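Local coordinates for ABC-type transport system, sugar-family extracellular solute-binding protein (Peptoclostridium difficile 630, PDB 6HNI) that binds free tyrosine between two lobes that close over it, probably delivering it to an ABC transporter, and is a lipoprotein with adhesive properties, at residues T29-H34 and T216-A221; N68-T73 and S92-Q97. The protein carries 1 engineered substitution. All blocks are in the same frame, centred on the assembly; numbering follows the deposited sequence.

Contact 1: residues T29-H34 and T216-A221; sequences TQLVEH and TDNLVA. With TYR (tyrosine), chain B; EDO (1,2-ethanediol), chain E.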
ATOM      1  N   THR A  29      -0.986  -8.287  12.381  1.00 10.93           N
ATOM      2  CA  THR A  29      -0.838  -9.228  11.213  1.00 11.16           C
ATOM      3  C   THR A  29      -0.452  -8.390  10.009  1.00 10.60           C
ATOM      4  O   THR A  29      -1.193  -7.544   9.549  1.00 12.88           O
ATOM      5  CB  THR A  29      -2.103 -10.069  11.035  1.00 11.40           C
ATOM      6  OG1 THR A  29      -1.930 -10.870   9.809  1.00 12.89           O
ATOM      7  CG2 THR A  29      -3.373  -9.321  10.872  1.00 12.36           C
ATOM      8  N   GLN A  30       0.766  -8.652   9.531  1.00 11.44           N
ATOM      9  CA  GLN A  30       1.324  -7.916   8.399  1.00 11.38           C
ATOM     10  C   GLN A  30       1.624  -8.901   7.238  1.00 12.43           C
ATOM     11  O   GLN A  30       2.190  -9.947   7.469  1.00 13.07           O
ATOM     12  CB  GLN A  30       2.611  -7.220   8.817  1.00 12.33           C
ATOM     13  CG  GLN A  30       3.222  -6.320   7.770  1.00 13.14           C
ATOM     14  CD  GLN A  30       4.453  -5.558   8.229  1.00 12.05           C
ATOM     15  OE1 GLN A  30       4.515  -5.099   9.397  1.00 15.46           O
ATOM     16  NE2 GLN A  30       5.404  -5.320   7.328  1.00 14.47           N
ATOM     17  N   LEU A  31       1.224  -8.539   6.022  1.00 11.21           N
ATOM     18  CA  LEU A  31       1.407  -9.496   4.904  1.00 11.05           C
ATOM     19  C   LEU A  31       2.868  -9.882   4.635  1.00 11.98           C
ATOM     20  O   LEU A  31       3.188 -11.072   4.461  1.00 13.26           O
ATOM     21  CB  LEU A  31       0.751  -8.894   3.677  1.00 10.65           C
ATOM     22  CG  LEU A  31       0.959  -9.662   2.353  1.00 11.60           C
ATOM     23  CD1 LEU A  31       0.321 -11.015   2.494  1.00 12.26           C
ATOM     24  CD2 LEU A  31       0.358  -8.813   1.263  1.00 14.09           C
ATOM     25  N   VAL A  32       3.725  -8.870   4.575  1.00 12.32           N
ATOM     26  CA  VAL A  32       5.107  -9.013   4.142  1.00 13.52           C
ATOM     27  C   VAL A  32       5.872  -7.749   4.557  1.00 12.63           C
ATOM     28  O   VAL A  32       5.264  -6.718   4.721  1.00 14.00           O
ATOM     29  CB  VAL A  32       5.175  -9.260   2.596  1.00 15.21           C
ATOM     30  CG1 VAL A  32       4.723  -8.036   1.836  1.00 15.21           C
ATOM     31  CG2 VAL A  32       6.575  -9.737   2.159  1.00 17.51           C
ATOM     32  N   GLU A  33       7.190  -7.812   4.648  1.00 14.47           N
ATOM     33  CA  GLU A  33       8.032  -6.608   4.681  1.00 16.43           C
ATOM     34  C   GLU A  33       8.160  -5.980   3.281  1.00 15.57           C
ATOM     35  O   GLU A  33       8.857  -6.508   2.358  1.00 20.21           O
ATOM     36  CB  GLU A  33       9.417  -6.937   5.206  1.00 19.16           C
ATOM     37  CG  GLU A  33       9.466  -7.449   6.629  1.00 26.27           C
ATOM     38  CD  GLU A  33      10.838  -7.972   7.013  1.00 35.50           C
ATOM     39  OE1 GLU A  33      11.783  -7.785   6.235  1.00 46.99           O
ATOM     40  OE2 GLU A  33      10.977  -8.563   8.103  1.00 50.20           O
ATOM     41  N   HIS A  34       7.462  -4.887   3.070  1.00 14.84           N
ATOM     42  CA  HIS A  34       7.786  -3.915   2.010  1.00 14.14           C
ATOM     43  C   HIS A  34       7.650  -2.518   2.664  1.00 13.83           C
ATOM     44  O   HIS A  34       6.995  -2.416   3.713  1.00 14.46           O
ATOM     45  CB  HIS A  34       7.061  -4.101   0.660  1.00 13.92           C
ATOM     46  CG  HIS A  34       5.574  -3.854   0.613  1.00 13.09           C
ATOM     47  ND1 HIS A  34       5.022  -2.591   0.534  1.00 13.13           N
ATOM     48  CD2 HIS A  34       4.539  -4.720   0.435  1.00 13.64           C
ATOM     49  CE1 HIS A  34       3.710  -2.705   0.378  1.00 12.83           C
ATOM     50  NE2 HIS A  34       3.392  -3.988   0.281  1.00 13.86           N
ATOM     51  N   THR A 216      -0.642   0.378  -5.813  1.00 10.98           N
ATOM     52  CA  THR A 216      -0.352  -0.228  -4.504  1.00 11.20           C
ATOM     53  C   THR A 216      -0.771  -1.702  -4.438  1.00 11.75           C
ATOM     54  O   THR A 216      -1.786  -2.085  -3.899  1.00 13.20           O
ATOM     55  CB  THR A 216      -0.938   0.613  -3.325  1.00 11.55           C
ATOM     56  OG1 THR A 216      -2.328   0.627  -3.366  1.00 12.82           O
ATOM     57  CG2 THR A 216      -0.327   2.004  -3.359  1.00 12.20           C
ATOM     58  N   ASP A 217       0.011  -2.492  -5.219  1.00 12.29           N
ATOM     59  CA  ASP A 217      -0.081  -3.902  -5.362  1.00  9.78           C
ATOM     60  C   ASP A 217       1.062  -4.566  -4.577  1.00 10.94           C
ATOM     61  O   ASP A 217       2.224  -4.236  -4.749  1.00 12.02           O
ATOM     62  CB  ASP A 217       0.128  -4.220  -6.878  1.00 10.85           C
ATOM     63  CG  ASP A 217      -0.013  -5.693  -7.175  1.00 12.51           C
ATOM     64  OD1 ASP A 217       0.955  -6.477  -7.020  1.00 15.14           O
ATOM     65  OD2 ASP A 217      -1.127  -6.066  -7.582  1.00 17.27           O
ATOM     66  N   ASN A 218       0.678  -5.437  -3.612  1.00 11.47           N
ATOM     67  CA  ASN A 218       1.637  -6.036  -2.739  1.00 11.72           C
ATOM     68  C   ASN A 218       2.657  -6.932  -3.423  1.00 11.92           C
ATOM     69  O   ASN A 218       3.797  -6.936  -3.074  1.00 14.01           O
ATOM     70  CB  ASN A 218       0.937  -6.801  -1.604  1.00 11.67           C
ATOM     71  CG  ASN A 218       0.169  -5.882  -0.654  1.00 11.04           C
ATOM     72  OD1 ASN A 218       0.792  -5.149   0.151  1.00 13.00           O
ATOM     73  ND2 ASN A 218      -1.136  -5.902  -0.754  1.00 11.43           N
ATOM     74  N   LEU A 219       2.174  -7.659  -4.438  1.00 11.77           N
ATOM     75  CA  LEU A 219       3.063  -8.567  -5.199  1.00 11.79           C
ATOM     76  C   LEU A 219       4.136  -7.779  -5.964  1.00 13.02           C
ATOM     77  O   LEU A 219       5.327  -8.057  -5.836  1.00 14.57           O
ATOM     78  CB  LEU A 219       2.209  -9.448  -6.088  1.00 12.67           C
ATOM     79  CG  LEU A 219       3.019 -10.535  -6.796  1.00 14.41           C
ATOM     80  CD1 LEU A 219       3.577 -11.537  -5.815  1.00 18.15           C
ATOM     81  CD2 LEU A 219       2.128 -11.216  -7.827  1.00 15.96           C
ATOM     82  N   VAL A 220       3.709  -6.754  -6.694  1.00 13.08           N
ATOM     83  CA  VAL A 220       4.669  -5.951  -7.478  1.00 13.52           C
ATOM     84  C   VAL A 220       5.581  -5.106  -6.579  1.00 13.79           C
ATOM     85  O   VAL A 220       6.786  -5.026  -6.795  1.00 15.46           O
ATOM     86  CB  VAL A 220       3.954  -5.133  -8.548  1.00 15.72           C
ATOM     87  CG1 VAL A 220       4.951  -4.308  -9.339  1.00 17.01           C
ATOM     88  CG2 VAL A 220       3.238  -6.073  -9.528  1.00 17.01           C
ATOM     89  N   ALA A 221       5.009  -4.524  -5.513  1.00 12.95           N
ATOM     90  CA  ALA A 221       5.833  -3.759  -4.569  1.00 13.90           C
ATOM     91  C   ALA A 221       6.922  -4.616  -3.940  1.00 14.57           C
ATOM     92  O   ALA A 221       7.980  -4.098  -3.622  1.00 24.91           O
ATOM     93  CB  ALA A 221       4.931  -3.130  -3.493  1.00 14.89           C
TER
HETATM   94  N   TYR B 401      -2.805  -0.845  -0.859  1.00 10.93           N
HETATM   95  CA  TYR B 401      -2.325  -2.211  -0.580  1.00 10.93           C
HETATM   96  C   TYR B 401      -3.474  -3.054  -0.050  1.00 11.51           C
HETATM   97  O   TYR B 401      -3.221  -4.172   0.383  1.00 11.91           O
HETATM   98  CB  TYR B 401      -1.038  -2.231   0.269  1.00 10.40           C
HETATM   99  CG  TYR B 401       0.131  -1.631  -0.439  1.00  9.31           C
HETATM  100  CD1 TYR B 401       0.671  -2.286  -1.585  1.00 10.39           C
HETATM  101  CD2 TYR B 401       0.691  -0.436  -0.101  1.00 11.24           C
HETATM  102  CE1 TYR B 401       1.691  -1.705  -2.293  1.00 11.71           C
HETATM  103  CE2 TYR B 401       1.718   0.159  -0.801  1.00 10.99           C
HETATM  104  CZ  TYR B 401       2.232  -0.498  -1.945  1.00 11.01           C
HETATM  105  OH  TYR B 401       3.255   0.085  -2.666  1.00 12.96           O
HETATM  106  OXT TYR B 401      -4.617  -2.659  -0.150  1.00 11.69           O
HETATM  107  C1  EDO E 404       9.832 -10.870   4.044  1.00 35.38           C
HETATM  108  O1  EDO E 404       8.776 -10.286   4.868  1.00 27.83           O
HETATM  109  C2  EDO E 404       9.321 -11.862   2.989  1.00 40.29           C
HETATM  110  O2  EDO E 404       9.837 -13.186   3.134  1.00 46.07           O
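His34 NE2 donates to Asn218 OD1 at 2.9 Å, in a nearly straight bond of 170°. Asn218 ND2 donates to the carboxylate oxygen O of the bound tyrosine, also at 2.9 Å. With both ends engaged, the rotation of the amide is fixed. Asn218 OD1 lies close to the plane of the imidazole ring, whose plane is 46° from that of the amide. The ring of His34 reaches this place because CG stands between the backbone N and the carbonyl carbon (chi1 68°). Ala221 CB sits over one face of the His34 ring, 4.0 Å from its centroid, as a CH-pi contact. Ala221 CB also lies 3.7 Å from OH of the bound tyrosine. Leu31 adds van der Waals packing: its methyl CD2 lies 3.5 Å from the amide carbon CG of Asn218. Thr216 OG1 accepts from N of the bound tyrosine at 2.9 Å and is also hydrogen-bonded to Gln172 NE2. Asp217 is the N-cap of the short helix 218-221; its OD1 accepts from Val220 N at 2.8 Å through the anti lone pair. The site is the buried tyrosine pocket, here in its closed form. One side is the loop between strand 24-30 and helix 35-50, with His34 as the N-cap residue of that helix. The other is the turn after strand 211-214 that leads into helix 218-221. Pro94 of helix 93-102 and Leu37 of helix 35-50 also touch Asn218.

Contact 2: residues N68-T73 and S92-Q97; sequences NDMPTT and STPSAQ. With TYR (tyrosine), chain B.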
ATOM      1  N   ASN A  68       4.448 -12.895   2.777  1.00 16.10           N
ATOM      2  CA  ASN A  68       3.742 -12.870   1.489  1.00 16.37           C
ATOM      3  C   ASN A  68       2.978 -14.132   1.155  1.00 17.45           C
ATOM      4  O   ASN A  68       2.504 -14.287   0.023  1.00 21.47           O
ATOM      5  CB  ASN A  68       4.645 -12.457   0.303  1.00 19.80           C
ATOM      6  CG  ASN A  68       4.212 -11.158  -0.344  1.00 19.17           C
ATOM      7  OD1 ASN A  68       3.109 -10.656  -0.123  1.00 22.58           O
ATOM      8  ND2 ASN A  68       5.080 -10.610  -1.184  1.00 27.17           N
ATOM      9  N   ASP A  69       2.819 -15.032   2.107  1.00 18.36           N
ATOM     10  CA  ASP A  69       2.125 -16.312   1.901  1.00 17.04           C
ATOM     11  C   ASP A  69       0.648 -16.168   2.276  1.00 16.31           C
ATOM     12  O   ASP A  69       0.309 -15.973   3.465  1.00 17.63           O
ATOM     13  CB  ASP A  69       2.767 -17.369   2.808  1.00 18.59           C
ATOM     14  CG  ASP A  69       2.251 -18.767   2.542  1.00 21.07           C
ATOM     15  OD1 ASP A  69       2.480 -19.262   1.431  1.00 28.29           O
ATOM     16  OD2 ASP A  69       1.567 -19.332   3.430  1.00 24.68           O
ATOM     17  N   MET A  70      -0.253 -16.315   1.326  1.00 17.16           N
ATOM     18  CA  MET A  70      -1.676 -16.150   1.603  1.00 19.62           C
ATOM     19  C   MET A  70      -2.242 -17.119   2.626  1.00 17.33           C
ATOM     20  O   MET A  70      -2.972 -16.668   3.541  1.00 18.12           O
ATOM     21  CB  MET A  70      -2.535 -16.103   0.348  1.00 22.11           C
ATOM     22  CG  MET A  70      -2.188 -14.933  -0.550  1.00 21.94           C
ATOM     23  SD  MET A  70      -2.429 -13.311   0.175  1.00 26.78           S
ATOM     24  CE  MET A  70      -1.249 -12.399  -0.810  1.00 33.01           C
ATOM     25  N   PRO A  71      -1.840 -18.396   2.629  1.00 16.82           N
ATOM     26  CA  PRO A  71      -2.327 -19.273   3.684  1.00 17.35           C
ATOM     27  C   PRO A  71      -1.923 -18.838   5.100  1.00 17.01           C
ATOM     28  O   PRO A  71      -2.699 -19.038   6.073  1.00 17.35           O
ATOM     29  CB  PRO A  71      -1.704 -20.621   3.360  1.00 18.65           C
ATOM     30  CG  PRO A  71      -1.590 -20.587   1.884  1.00 19.24           C
ATOM     31  CD  PRO A  71      -1.260 -19.167   1.507  1.00 16.91           C
ATOM     32  N   THR A  72      -0.721 -18.268   5.203  1.00 15.61           N
ATOM     33  CA  THR A  72      -0.220 -17.830   6.488  1.00 14.81           C
ATOM     34  C   THR A  72      -1.009 -16.614   6.938  1.00 13.26           C
ATOM     35  O   THR A  72      -1.214 -16.447   8.172  1.00 13.38           O
ATOM     36  CB  THR A  72       1.285 -17.568   6.441  1.00 15.47           C
ATOM     37  OG1 THR A  72       1.936 -18.749   5.933  1.00 20.47           O
ATOM     38  CG2 THR A  72       1.858 -17.280   7.821  1.00 16.60           C
ATOM     39  N   THR A  73      -1.500 -15.746   6.073  1.00 13.00           N
ATOM     40  CA  THR A  73      -2.380 -14.636   6.566  1.00 13.44           C
ATOM     41  C   THR A  73      -3.578 -15.234   7.262  1.00 13.44           C
ATOM     42  O   THR A  73      -4.104 -14.640   8.274  1.00 12.42           O
ATOM     43  CB  THR A  73      -2.884 -13.660   5.454  1.00 13.02           C
ATOM     44  OG1 THR A  73      -3.774 -14.315   4.559  1.00 15.11           O
ATOM     45  CG2 THR A  73      -1.748 -13.057   4.713  1.00 14.18           C
ATOM     46  N   SER A  92      -2.468  -4.265   5.303  1.00  9.96           N
ATOM     47  CA  SER A  92      -2.771  -4.677   3.884  1.00 10.12           C
ATOM     48  C   SER A  92      -4.129  -5.309   3.772  1.00 10.93           C
ATOM     49  O   SER A  92      -4.679  -5.925   4.691  1.00 12.49           O
ATOM     50  CB  SER A  92      -1.717  -5.612   3.275  1.00 11.59           C
ATOM     51  OG  SER A  92      -1.952  -6.955   3.650  1.00 12.86           O
ATOM     52  N   THR A  93      -4.637  -5.302   2.501  1.00 11.17           N
ATOM     53  CA  THR A  93      -5.909  -5.900   2.182  1.00 11.19           C
ATOM     54  C   THR A  93      -5.941  -7.398   2.486  1.00 11.72           C
ATOM     55  O   THR A  93      -6.869  -7.878   3.102  1.00 12.76           O
ATOM     56  CB  THR A  93      -6.393  -5.530   0.774  1.00 11.29           C
ATOM     57  OG1 THR A  93      -6.606  -4.136   0.685  1.00 12.58           O
ATOM     58  CG2 THR A  93      -7.655  -6.260   0.398  1.00 13.66           C
ATOM     59  N   PRO A  94      -4.980  -8.182   1.940  1.00 12.22           N
ATOM     60  CA  PRO A  94      -5.006  -9.611   2.271  1.00 12.62           C
ATOM     61  C   PRO A  94      -4.993  -9.946   3.775  1.00 12.01           C
ATOM     62  O   PRO A  94      -5.739 -10.844   4.225  1.00 12.71           O
ATOM     63  CB  PRO A  94      -3.798 -10.183   1.500  1.00 13.55           C
ATOM     64  CG  PRO A  94      -3.535  -9.182   0.422  1.00 14.52           C
ATOM     65  CD  PRO A  94      -3.854  -7.851   1.068  1.00 11.94           C
ATOM     66  N   SER A  95      -4.176  -9.209   4.533  1.00 11.38           N
ATOM     67  CA  SER A  95      -4.134  -9.493   5.967  1.00 10.26           C
ATOM     68  C   SER A  95      -5.451  -9.127   6.677  1.00 10.46           C
ATOM     69  O   SER A  95      -5.911  -9.870   7.530  1.00 11.74           O
ATOM     70  CB  SER A  95      -2.964  -8.721   6.561  1.00 11.57           C
ATOM     71  OG  SER A  95      -1.696  -9.084   6.007  1.00 12.31           O
ATOM     72  N   ALA A  96      -6.047  -8.015   6.245  1.00 10.34           N
ATOM     73  CA  ALA A  96      -7.332  -7.573   6.771  1.00 10.36           C
ATOM     74  C   ALA A  96      -8.473  -8.496   6.440  1.00  9.89           C
ATOM     75  O   ALA A  96      -9.342  -8.777   7.240  1.00 11.98           O
ATOM     76  CB  ALA A  96      -7.620  -6.159   6.327  1.00 11.15           C
ATOM     77  N   GLN A  97      -8.491  -8.954   5.165  1.00 10.58           N
ATOM     78  CA  GLN A  97      -9.535  -9.884   4.760  1.00 10.45           C
ATOM     79  C   GLN A  97      -9.475 -11.189   5.552  1.00 10.64           C
ATOM     80  O   GLN A  97     -10.527 -11.715   5.965  1.00 12.55           O
ATOM     81  CB  GLN A  97      -9.488 -10.176   3.238  1.00 10.44           C
ATOM     82  CG  GLN A  97      -9.930  -8.995   2.446  1.00 11.08           C
ATOM     83  CD  GLN A  97      -9.904  -9.305   0.942  1.00 12.89           C
ATOM     84  OE1 GLN A  97      -8.865  -9.748   0.425  1.00 17.42           O
ATOM     85  NE2 GLN A  97     -10.997  -8.981   0.261  1.00 15.57           N
TER
HETATM   86  N   TYR B 401      -2.805  -0.845  -0.859  1.00 10.93           N
HETATM   87  CA  TYR B 401      -2.325  -2.211  -0.580  1.00 10.93           C
HETATM   88  C   TYR B 401      -3.474  -3.054  -0.050  1.00 11.51           C
HETATM   89  O   TYR B 401      -3.221  -4.172   0.383  1.00 11.91           O
HETATM   90  CB  TYR B 401      -1.038  -2.231   0.269  1.00 10.40           C
HETATM   91  CG  TYR B 401       0.131  -1.631  -0.439  1.00  9.31           C
HETATM   92  CD1 TYR B 401       0.671  -2.286  -1.585  1.00 10.39           C
HETATM   93  CD2 TYR B 401       0.691  -0.436  -0.101  1.00 11.24           C
HETATM   94  CE1 TYR B 401       1.691  -1.705  -2.293  1.00 11.71           C
HETATM   95  CE2 TYR B 401       1.718   0.159  -0.801  1.00 10.99           C
HETATM   96  CZ  TYR B 401       2.232  -0.498  -1.945  1.00 11.01           C
HETATM   97  OH  TYR B 401       3.255   0.085  -2.666  1.00 12.96           O
HETATM   98  OXT TYR B 401      -4.617  -2.659  -0.150  1.00 11.69           O
HETATM   99  O   HOH W   1      -4.205 -11.889   8.886  1.00 13.62           O
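The first turns of helices 70-82 and 93-102 lie side by side, with the CA atoms of Thr73 and Ser95 5.5 Å apart. Apolar contact is made by Met70 and Pro94. Met70 SD meets Pro94 CB at 3.7 Å, and the methyl CE follows along the same ring at 4.1 Å from CG of Pro94. A bend at chi2 (-62°) swings the thioether over to the proline. Deeper in, Thr73 CG2 lies 4.2 Å from Ser95 OG, a loose approach. Thr73 OG1 is turned back to its own helix and donates to Met70 O at 2.7 Å, on a lone pair in the carbonyl plane. One water joins the two backbones, donating to Thr73 O and to Ser95 O. At the start of helix 70-82, Asp69 OD2 caps Thr72 N weakly and takes a 2.6 Å bond from Thr72 OG1. The start of the other helix faces the ligand. Thr93 N donates to the tyrosine oxygen O at 2.8 Å, and Thr93 OG1 to OXT at 2.6 Å. Helices following parallel strands are characteristic of the alpha/beta lobes of periplasmic-binding-protein folds. Here the N-terminus of helix 93-102 holds the ligand carboxylate, which its dipole would probably help to stabilise.

Both contacts touch the bound tyrosine, but at different depths. Contact 1 is wholly buried near the middle of the chain and joins parts of the two parallel-sheet lobes. Contact 2 lies within one lobe, between neighbouring helices, and is partly open at Met70. The chemistry follows the place. Contact 1 relies on a direct side-chain hydrogen bond and a ring face, whereas contact 2 combines thioether-proline packing with a bridging water. Their centres are 9 Å apart. Leu31 ties them together: its O lies 2.8 Å from Asn68 N, a probable hydrogen bond, and its side chain touches Met70, Thr73 and Pro94. Asn218 and Thr93 share the ligand carboxylate.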